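Local coordinates for molybdate-binding protein MolA (Haemophilus influenzae, PDB 3PSH) that binds molybdate and tungstate in the periplasm and serves an ABC transporter that imports molybdate, at residues 137-145 against 157-168; 170-178 against 294-305. All coordinates share one frame; numbering follows the deposited sequence.

Interaction 1 of 2, residues 137-145 against 157-168; sequences NDGLKQGIE and GDELVKAAFANR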
loop_
_atom_site.group_PDB
_atom_site.type_symbol
_atom_site.label_atom_id
_atom_site.label_comp_id
_atom_site.label_asym_id
_atom_site.label_seq_id
_atom_site.Cartn_x
_atom_site.Cartn_y
_atom_site.Cartn_z
ATOM N N ASN A 137 7.385 -6.684 6.624
ATOM C CA ASN A 137 8.490 -7.079 5.779
ATOM C C ASN A 137 8.301 -8.500 5.164
ATOM O O ASN A 137 8.381 -8.729 3.960
ATOM C CB ASN A 137 9.775 -7.065 6.573
ATOM C CG ASN A 137 10.222 -5.613 6.896
ATOM O OD1 ASN A 137 9.735 -4.686 6.247
ATOM N ND2 ASN A 137 11.139 -5.441 7.865
ATOM N N ASP A 138 8.078 -9.444 6.072
ATOM C CA ASP A 138 7.929 -10.824 5.622
ATOM C C ASP A 138 6.629 -11.001 4.817
ATOM O O ASP A 138 6.570 -11.773 3.898
ATOM C CB ASP A 138 7.852 -11.720 6.839
ATOM C CG ASP A 138 9.224 -11.906 7.559
ATOM O OD1 ASP A 138 10.239 -11.431 6.983
ATOM O OD2 ASP A 138 9.204 -12.525 8.665
ATOM N N GLY A 139 5.652 -10.177 5.093
ATOM C CA GLY A 139 4.293 -10.346 4.481
ATOM C C GLY A 139 4.318 -9.779 3.058
ATOM O O GLY A 139 3.637 -10.364 2.159
ATOM N N LEU A 140 5.135 -8.720 2.813
ATOM C CA LEU A 140 5.219 -8.124 1.508
ATOM C C LEU A 140 5.953 -9.108 0.658
ATOM O O LEU A 140 5.509 -9.447 -0.426
ATOM C CB LEU A 140 6.030 -6.796 1.593
ATOM C CG LEU A 140 6.232 -6.161 0.218
ATOM C CD1 LEU A 140 4.982 -5.858 -0.550
ATOM C CD2 LEU A 140 6.950 -4.816 0.515
ATOM N N LYS A 141 7.052 -9.659 1.175
ATOM C CA LYS A 141 7.818 -10.638 0.408
ATOM C C LYS A 141 6.924 -11.879 0.122
ATOM O O LYS A 141 6.952 -12.391 -1.025
ATOM C CB LYS A 141 9.071 -11.153 1.212
ATOM C CG LYS A 141 9.846 -12.254 0.581
ATOM C CD LYS A 141 11.036 -12.542 1.513
ATOM C CE LYS A 141 11.688 -13.900 1.301
ATOM N NZ LYS A 141 11.913 -14.420 -0.033
ATOM N N GLN A 142 6.258 -12.397 1.132
ATOM C CA GLN A 142 5.407 -13.663 0.976
ATOM C C GLN A 142 4.251 -13.368 -0.021
ATOM O O GLN A 142 3.886 -14.178 -0.894
ATOM C CB GLN A 142 4.885 -14.097 2.328
ATOM C CG GLN A 142 3.820 -15.132 2.282
ATOM C CD GLN A 142 3.262 -15.411 3.651
ATOM O OE1 GLN A 142 2.364 -14.745 4.062
ATOM N NE2 GLN A 142 3.741 -16.504 4.326
ATOM N N GLY A 143 3.677 -12.141 0.113
ATOM C CA GLY A 143 2.602 -11.764 -0.790
ATOM C C GLY A 143 2.973 -11.624 -2.243
ATOM O O GLY A 143 2.274 -12.056 -3.148
ATOM N N ILE A 144 4.059 -10.881 -2.454
ATOM C CA ILE A 144 4.564 -10.753 -3.808
ATOM C C ILE A 144 4.862 -12.179 -4.364
ATOM O O ILE A 144 4.534 -12.463 -5.548
ATOM C CB ILE A 144 5.840 -9.796 -3.886
ATOM C CG1 ILE A 144 5.439 -8.329 -3.600
ATOM C CG2 ILE A 144 6.433 -9.879 -5.330
ATOM C CD1 ILE A 144 6.724 -7.432 -3.553
ATOM N N GLU A 145 5.551 -12.946 -3.519
ATOM C CA GLU A 145 5.857 -14.355 -4.007
ATOM C C GLU A 145 4.639 -15.115 -4.408
ATOM O O GLU A 145 4.644 -15.856 -5.461
ATOM C CB GLU A 145 6.764 -15.123 -3.059
ATOM C CG GLU A 145 8.144 -14.433 -2.905
ATOM C CD GLU A 145 8.929 -14.965 -1.705
ATOM O OE1 GLU A 145 8.324 -15.636 -0.850
ATOM O OE2 GLU A 145 10.115 -14.631 -1.606
ATOM N N GLY A 157 8.806 -11.565 -9.856
ATOM C CA GLY A 157 8.447 -11.501 -8.444
ATOM C C GLY A 157 9.707 -11.406 -7.567
ATOM O O GLY A 157 9.822 -10.577 -6.678
ATOM N N ASP A 158 10.675 -12.247 -7.863
ATOM C CA ASP A 158 11.896 -12.264 -7.079
ATOM C C ASP A 158 12.651 -10.952 -7.253
ATOM O O ASP A 158 13.202 -10.486 -6.279
ATOM C CB ASP A 158 12.767 -13.456 -7.421
ATOM C CG ASP A 158 12.138 -14.774 -6.967
ATOM O OD1 ASP A 158 11.329 -14.779 -6.052
ATOM O OD2 ASP A 158 12.519 -15.854 -7.530
ATOM N N GLU A 159 12.653 -10.380 -8.471
ATOM C CA GLU A 159 13.330 -9.132 -8.727
ATOM C C GLU A 159 12.616 -7.970 -8.006
ATOM O O GLU A 159 13.255 -6.960 -7.552
ATOM C CB GLU A 159 13.275 -8.859 -10.249
ATOM C CG GLU A 159 14.139 -9.897 -10.977
ATOM C CD GLU A 159 13.915 -9.993 -12.468
ATOM O OE1 GLU A 159 12.888 -9.430 -12.994
ATOM O OE2 GLU A 159 14.749 -10.734 -13.078
ATOM N N LEU A 160 11.290 -8.086 -7.949
ATOM C CA LEU A 160 10.443 -7.053 -7.294
ATOM C C LEU A 160 10.665 -7.055 -5.775
ATOM O O LEU A 160 10.872 -5.951 -5.129
ATOM C CB LEU A 160 8.946 -7.357 -7.601
ATOM C CG LEU A 160 8.061 -6.180 -7.066
ATOM C CD1 LEU A 160 8.290 -4.810 -7.660
ATOM C CD2 LEU A 160 6.613 -6.580 -7.478
ATOM N N VAL A 161 10.779 -8.253 -5.176
ATOM C CA VAL A 161 11.105 -8.358 -3.762
ATOM C C VAL A 161 12.501 -7.755 -3.485
ATOM O O VAL A 161 12.675 -6.976 -2.536
ATOM C CB VAL A 161 11.056 -9.834 -3.285
ATOM C CG1 VAL A 161 11.678 -9.984 -1.845
ATOM C CG2 VAL A 161 9.537 -10.355 -3.322
ATOM N N LYS A 162 13.464 -8.135 -4.292
ATOM C CA LYS A 162 14.860 -7.638 -4.104
ATOM C C LYS A 162 14.866 -6.076 -4.261
ATOM O O LYS A 162 15.456 -5.380 -3.391
ATOM C CB LYS A 162 15.891 -8.370 -5.075
ATOM C CG LYS A 162 17.354 -7.973 -4.697
ATOM C CD LYS A 162 18.464 -8.169 -5.753
ATOM C CE LYS A 162 19.681 -7.227 -5.395
ATOM N NZ LYS A 162 19.350 -5.707 -5.266
ATOM N N ALA A 163 14.181 -5.541 -5.298
ATOM C CA ALA A 163 14.081 -4.081 -5.446
ATOM C C ALA A 163 13.405 -3.436 -4.225
ATOM O O ALA A 163 13.870 -2.345 -3.742
ATOM C CB ALA A 163 13.398 -3.676 -6.694
ATOM N N ALA A 164 12.331 -4.051 -3.684
ATOM C CA ALA A 164 11.604 -3.398 -2.587
ATOM C C ALA A 164 12.508 -3.038 -1.395
ATOM O O ALA A 164 12.303 -2.025 -0.668
ATOM C CB ALA A 164 10.427 -4.354 -2.073
ATOM N N PHE A 165 13.415 -3.977 -1.147
ATOM C CA PHE A 165 14.260 -3.910 0.066
ATOM C C PHE A 165 15.715 -3.369 -0.120
ATOM O O PHE A 165 16.525 -3.335 0.863
ATOM C CB PHE A 165 14.305 -5.287 0.790
ATOM C CG PHE A 165 12.995 -5.718 1.404
ATOM C CD1 PHE A 165 12.516 -5.191 2.658
ATOM C CD2 PHE A 165 12.121 -6.523 0.637
ATOM C CE1 PHE A 165 11.266 -5.582 3.139
ATOM C CE2 PHE A 165 10.831 -6.845 1.117
ATOM C CZ PHE A 165 10.452 -6.386 2.369
ATOM N N ALA A 166 16.019 -2.994 -1.356
ATOM C CA ALA A 166 17.369 -2.704 -1.774
ATOM C C ALA A 166 17.931 -1.467 -1.040
ATOM O O ALA A 166 19.161 -1.287 -1.030
ATOM C CB ALA A 166 17.347 -2.445 -3.249
ATOM N N ASN A 167 17.056 -0.577 -0.533
ATOM C CA ASN A 167 17.533 0.697 0.076
ATOM C C ASN A 167 17.436 0.708 1.577
ATOM O O ASN A 167 17.692 1.738 2.203
ATOM C CB ASN A 167 16.851 1.933 -0.560
ATOM C CG ASN A 167 17.169 2.026 -2.028
ATOM O OD1 ASN A 167 18.329 1.844 -2.449
ATOM N ND2 ASN A 167 16.173 2.295 -2.838
ATOM N N ARG A 168 16.946 -0.363 2.151
ATOM C CA ARG A 168 16.685 -0.370 3.594
ATOM C C ARG A 168 18.031 -0.223 4.370
ATOM O O ARG A 168 18.081 0.523 5.371
ATOM C CB ARG A 168 16.023 -1.718 3.973
ATOM C CG ARG A 168 14.532 -1.598 3.759
ATOM C CD ARG A 168 13.895 -0.960 4.997
ATOM N NE ARG A 168 12.441 -0.575 4.954
ATOM C CZ ARG A 168 11.464 -1.421 5.362
ATOM N NH1 ARG A 168 11.781 -2.664 5.764
ATOM N NH2 ARG A 168 10.228 -1.024 5.423
HETATM O O HOH W 1 8.345 -2.415 7.244
HETATM O O HOH W 2 11.459 -13.365 -3.430
#

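Interaction 2 of 2, residues 170-178 against 294-305; sequences LLADRLGDV and AKALYPQRFQDV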
loop_
_atom_site.group_PDB
_atom_site.type_symbol
_atom_site.label_atom_id
_atom_site.label_comp_id
_atom_site.label_asym_id
_atom_site.label_seq_id
_atom_site.Cartn_x
_atom_site.Cartn_y
_atom_site.Cartn_z
ATOM N N LEU A 170 20.888 1.385 3.425
ATOM C CA LEU A 170 21.245 2.783 3.334
ATOM C C LEU A 170 20.545 3.596 4.425
ATOM O O LEU A 170 21.158 4.370 5.201
ATOM C CB LEU A 170 20.897 3.302 1.918
ATOM C CG LEU A 170 21.002 4.833 1.766
ATOM C CD1 LEU A 170 22.532 5.224 1.702
ATOM C CD2 LEU A 170 20.337 5.256 0.471
ATOM N N LEU A 171 19.205 3.457 4.518
ATOM C CA LEU A 171 18.495 4.274 5.529
ATOM C C LEU A 171 18.856 3.844 6.950
ATOM O O LEU A 171 18.932 4.717 7.789
ATOM C CB LEU A 171 16.974 4.148 5.348
ATOM C CG LEU A 171 16.501 4.597 3.925
ATOM C CD1 LEU A 171 15.003 4.512 3.892
ATOM C CD2 LEU A 171 16.989 6.005 3.475
ATOM N N ALA A 172 19.013 2.527 7.221
ATOM C CA ALA A 172 19.369 2.098 8.577
ATOM C C ALA A 172 20.720 2.733 8.990
ATOM O O ALA A 172 20.890 3.200 10.140
ATOM C CB ALA A 172 19.414 0.545 8.632
ATOM N N ASP A 173 21.614 2.787 8.030
ATOM C CA ASP A 173 23.023 3.262 8.260
ATOM C C ASP A 173 23.013 4.792 8.430
ATOM O O ASP A 173 23.610 5.315 9.384
ATOM C CB ASP A 173 23.903 2.899 7.052
ATOM C CG ASP A 173 24.331 1.419 7.050
ATOM O OD1 ASP A 173 24.157 0.717 8.063
ATOM O OD2 ASP A 173 24.859 1.008 6.039
ATOM N N ARG A 174 22.302 5.489 7.553
ATOM C CA ARG A 174 22.374 7.000 7.556
ATOM C C ARG A 174 21.561 7.621 8.645
ATOM O O ARG A 174 21.772 8.778 8.981
ATOM C CB ARG A 174 21.953 7.593 6.195
ATOM C CG ARG A 174 22.731 6.977 4.957
ATOM C CD ARG A 174 23.978 7.888 4.702
ATOM N NE ARG A 174 24.754 7.416 3.578
ATOM C CZ ARG A 174 24.798 7.973 2.353
ATOM N NH1 ARG A 174 24.050 9.034 2.047
ATOM N NH2 ARG A 174 25.552 7.453 1.427
ATOM N N LEU A 175 20.603 6.875 9.246
ATOM C CA LEU A 175 19.685 7.468 10.200
ATOM C C LEU A 175 19.752 6.708 11.542
ATOM O O LEU A 175 19.036 7.024 12.450
ATOM C CB LEU A 175 18.186 7.480 9.725
ATOM C CG LEU A 175 18.043 8.239 8.390
ATOM C CD1 LEU A 175 16.539 8.175 7.858
ATOM C CD2 LEU A 175 18.480 9.656 8.607
ATOM N N GLY A 176 20.729 5.825 11.648
ATOM C CA GLY A 176 20.972 5.037 12.895
ATOM C C GLY A 176 21.248 5.764 14.198
ATOM O O GLY A 176 21.071 5.142 15.290
ATOM N N ASP A 177 21.693 7.039 14.091
ATOM C CA ASP A 177 21.892 7.935 15.280
ATOM C C ASP A 177 20.741 8.851 15.618
ATOM O O ASP A 177 20.830 9.685 16.544
ATOM C CB ASP A 177 23.110 8.826 15.051
ATOM C CG ASP A 177 22.887 9.788 13.876
ATOM O OD1 ASP A 177 22.463 9.331 12.805
ATOM O OD2 ASP A 177 23.167 10.952 14.044
ATOM N N VAL A 178 19.612 8.719 14.925
ATOM C CA VAL A 178 18.478 9.530 15.301
ATOM C C VAL A 178 17.750 9.040 16.556
ATOM O O VAL A 178 17.009 8.043 16.538
ATOM C CB VAL A 178 17.502 9.697 14.122
ATOM C CG1 VAL A 178 16.355 10.588 14.512
ATOM C CG2 VAL A 178 18.265 10.312 12.941
ATOM N N ALA A 294 13.072 10.234 3.615
ATOM C CA ALA A 294 14.358 10.405 4.356
ATOM C C ALA A 294 15.032 11.653 3.790
ATOM O O ALA A 294 15.524 12.474 4.561
ATOM C CB ALA A 294 15.242 9.211 4.193
ATOM N N LYS A 295 15.058 11.824 2.448
ATOM C CA LYS A 295 15.771 12.939 1.845
ATOM C C LYS A 295 15.052 14.260 2.128
ATOM O O LYS A 295 15.682 15.348 2.184
ATOM C CB LYS A 295 15.917 12.789 0.298
ATOM C CG LYS A 295 16.745 11.749 -0.235
ATOM C CD LYS A 295 16.881 11.835 -1.831
ATOM C CE LYS A 295 17.393 13.194 -2.507
ATOM N NZ LYS A 295 18.894 13.348 -2.418
ATOM N N ALA A 296 13.716 14.202 2.195
ATOM C CA ALA A 296 12.928 15.373 2.475
ATOM C C ALA A 296 13.247 15.882 3.893
ATOM O O ALA A 296 13.250 17.080 4.149
ATOM C CB ALA A 296 11.382 15.058 2.290
ATOM N N LEU A 297 13.426 14.972 4.830
ATOM C CA LEU A 297 13.493 15.342 6.252
ATOM C C LEU A 297 15.002 15.475 6.650
ATOM O O LEU A 297 15.262 16.238 7.615
ATOM C CB LEU A 297 12.921 14.245 7.176
ATOM C CG LEU A 297 11.436 13.923 6.938
ATOM C CD1 LEU A 297 11.056 12.792 7.946
ATOM C CD2 LEU A 297 10.552 15.189 7.065
ATOM N N TYR A 298 15.925 14.735 5.965
ATOM C CA TYR A 298 17.378 14.861 6.250
ATOM C C TYR A 298 18.114 15.088 5.001
ATOM O O TYR A 298 18.991 14.306 4.647
ATOM C CB TYR A 298 17.920 13.607 6.945
ATOM C CG TYR A 298 17.162 13.246 8.247
ATOM C CD1 TYR A 298 17.650 13.660 9.518
ATOM C CD2 TYR A 298 15.930 12.548 8.192
ATOM C CE1 TYR A 298 16.917 13.316 10.685
ATOM C CE2 TYR A 298 15.244 12.208 9.354
ATOM C CZ TYR A 298 15.732 12.641 10.623
ATOM O OH TYR A 298 15.122 12.419 11.853
ATOM N N PRO A 299 17.821 16.239 4.307
ATOM C CA PRO A 299 18.480 16.413 2.967
ATOM C C PRO A 299 20.036 16.372 3.020
ATOM O O PRO A 299 20.661 15.856 2.101
ATOM C CB PRO A 299 18.018 17.772 2.534
ATOM C CG PRO A 299 17.602 18.537 3.901
ATOM C CD PRO A 299 16.946 17.367 4.668
ATOM N N GLN A 300 20.621 16.848 4.126
ATOM C CA GLN A 300 22.089 16.958 4.182
ATOM C C GLN A 300 22.730 15.627 4.415
ATOM O O GLN A 300 23.961 15.557 4.446
ATOM C CB GLN A 300 22.452 17.914 5.338
ATOM C CG GLN A 300 21.920 19.369 5.086
ATOM C CD GLN A 300 22.033 19.765 3.591
ATOM O OE1 GLN A 300 23.042 19.467 2.885
ATOM N NE2 GLN A 300 20.924 20.406 3.063
ATOM N N ARG A 301 21.898 14.557 4.592
ATOM C CA ARG A 301 22.509 13.217 4.793
ATOM C C ARG A 301 22.420 12.383 3.546
ATOM O O ARG A 301 22.963 11.262 3.565
ATOM C CB ARG A 301 21.915 12.383 5.933
ATOM C CG ARG A 301 22.040 13.004 7.302
ATOM C CD ARG A 301 21.281 12.137 8.405
ATOM N NE ARG A 301 21.471 12.816 9.683
ATOM C CZ ARG A 301 21.671 12.166 10.845
ATOM N NH1 ARG A 301 21.728 10.859 10.858
ATOM N NH2 ARG A 301 21.900 12.793 12.012
ATOM N N PHE A 302 21.773 12.931 2.474
ATOM C CA PHE A 302 21.470 12.147 1.297
ATOM C C PHE A 302 21.831 12.836 -0.035
ATOM O O PHE A 302 21.239 12.545 -1.045
ATOM C CB PHE A 302 19.971 11.708 1.321
ATOM C CG PHE A 302 19.683 10.756 2.441
ATOM C CD1 PHE A 302 20.088 9.391 2.366
ATOM C CD2 PHE A 302 19.047 11.241 3.627
ATOM C CE1 PHE A 302 19.809 8.490 3.476
ATOM C CE2 PHE A 302 18.764 10.342 4.736
ATOM C CZ PHE A 302 19.159 8.935 4.632
ATOM N N GLN A 303 22.753 13.802 -0.015
ATOM C CA GLN A 303 23.015 14.541 -1.261
ATOM C C GLN A 303 23.589 13.772 -2.393
ATOM O O GLN A 303 23.346 14.116 -3.552
ATOM C CB GLN A 303 23.900 15.784 -0.872
ATOM C CG GLN A 303 23.176 16.870 -0.026
ATOM C CD GLN A 303 22.038 17.575 -0.718
ATOM O OE1 GLN A 303 21.989 17.680 -1.960
ATOM N NE2 GLN A 303 21.202 18.191 0.059
ATOM N N ASP A 304 24.260 12.673 -2.052
ATOM C CA ASP A 304 24.799 11.724 -3.000
ATOM C C ASP A 304 23.749 10.782 -3.556
ATOM O O ASP A 304 24.079 9.980 -4.431
ATOM C CB ASP A 304 25.895 10.742 -2.449
ATOM C CG ASP A 304 25.446 9.995 -1.180
ATOM O OD1 ASP A 304 24.830 10.714 -0.324
ATOM O OD2 ASP A 304 25.791 8.819 -0.961
ATOM N N VAL A 305 22.565 10.763 -2.948
ATOM C CA VAL A 305 21.540 9.745 -3.371
ATOM C C VAL A 305 20.706 10.353 -4.473
ATOM O O VAL A 305 19.914 11.262 -4.233
ATOM C CB VAL A 305 20.664 9.350 -2.168
ATOM C CG1 VAL A 305 19.552 8.427 -2.607
ATOM C CG2 VAL A 305 21.582 8.626 -1.140
#

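Interaction 1 of 2, residues 137-145 against 157-168
Ile144 lays its CG2 methyl against Val161, 3.7 Å from Val161 CG2, the two branched side chains sliding past each other in opposite directions. A chi1 of -69° sets CG1 beside the backbone N and leaves CG2 anti to it; the same methyl lies 3.7 Å from Gly157 O, one helical turn earlier on helix 154-165. The Ile144 and Leu160 side chains cross at about a right angle, with Ile144 CD1 4.0 Å from Leu160 CG. The other branch of Val161, CG1, rests on the aliphatic stem of Lys141, 3.8 Å from Lys141 CG. These layers zip antiparallel helices 132-151 and 154-165 together, their segment axes approaching to 9.3 Å at 161°. The latter, continued by helix 168-175 after a break at 166-167, connects the two lobes, consistent with the inter-lobe helix of Fe/B12-type binding proteins.

Toward the other end, Phe165 brings CZ to 3.5 Å from Asn137 O, the oxygen meeting the ring obliquely, as does Leu140 CD2. The Asn137 amide stands nearly perpendicular to that ring. Arg168, bent at chi2, brings NH1 within 2.9 Å of Asn137 OD1; the bond is nearly straight (167°), yet the donor sits above the carbonyl plane. A water donates to the same oxygen and accepts from Arg168 NH2, while Arg168 NE is salt-bridged to Glu290.

A second water donates to Glu145 OE2 and Asp158 OD1; Asp158 also pairs with Lys154. The hairpin thus has an apolar interior with a polar link at each end, and this second water probably eases repulsion between the two carboxylates.

Interaction 2 of 2, residues 170-178 against 294-305
The far end of the helical connection between the lobes, helix 168-175 with the type I turn from Leu175 to Val178, meets the end of helix 283-297 and the 3-10 segment 299-301, over a hundred residues away in sequence. Two arginines reach across in opposite senses. Arg174 grips Asp304 end-on: NH2 lies 2.8 Å from Asp304 OD2 in a nearly straight bond (170°), and NH1 takes OD1, both oxygens using their syn lone pairs in groups that are nearly coplanar. Its NH1 also donates to Arg301 O, 2.9 Å away in the carbonyl plane. Arg301 answers from the other side with an extended chain, NH1 and NH2 holding Asp177 OD1 and OD2; NH1 is 2.6 Å from Asp177 OD1 and 2.8 Å from Arg174 O. Asp177 meets this grip because its CG sits between the backbone N and the carbonyl carbon (chi1 65°).

Alongside the charged groups is an apolar layer. Phe302 is passed by the Arg174 stem, CB being 3.5 Å from Phe302 CZ, while Leu170 CG and Leu175 CD2 stand at the ring edge. Leu175 CD2 also makes a CH-pi contact over one face of Tyr298, 4.0 Å from the ring centroid, and Val178 CG1 touches Tyr298 OH, which bonds to Gly210 O. Ala294 CB receives Leu171 CD2 at 3.7 Å, and the tips of Leu170 and Val305 meet.

Each arginine therefore binds both a carboxylate and a backbone carbonyl of the opposite segment. This reciprocal pairing should hold both guanidinium groups against rotation, and it ties the end of one helix to the turns after the other beside an apolar core of Leu170, Leu171, Leu175, Ala294 and Phe302.

Overall arrangement
The two contacts follow one another along the chain: interaction 1 pairs helix 132-151 with helix 154-165, and interaction 2 anchors the next helix, 168-175, to the turns after helix 283-297. Their centres are 22 Å apart. Helix 283-297 links them: its end supplies Ala294 to interaction 2, while its Glu290 pairs with Arg168 of interaction 1 and touches Leu171 of interaction 2. Interaction 1 lies nearer the ligand: the Leu140 side chain is about 10 Å from bound molybdate and about 8 Å from the side chains of the binding residues Gln27 and Tyr280. Interaction 2 is remote from that site. From contact centre to chain centre is about 13 Å for interaction 1 and about 23 Å for interaction 2.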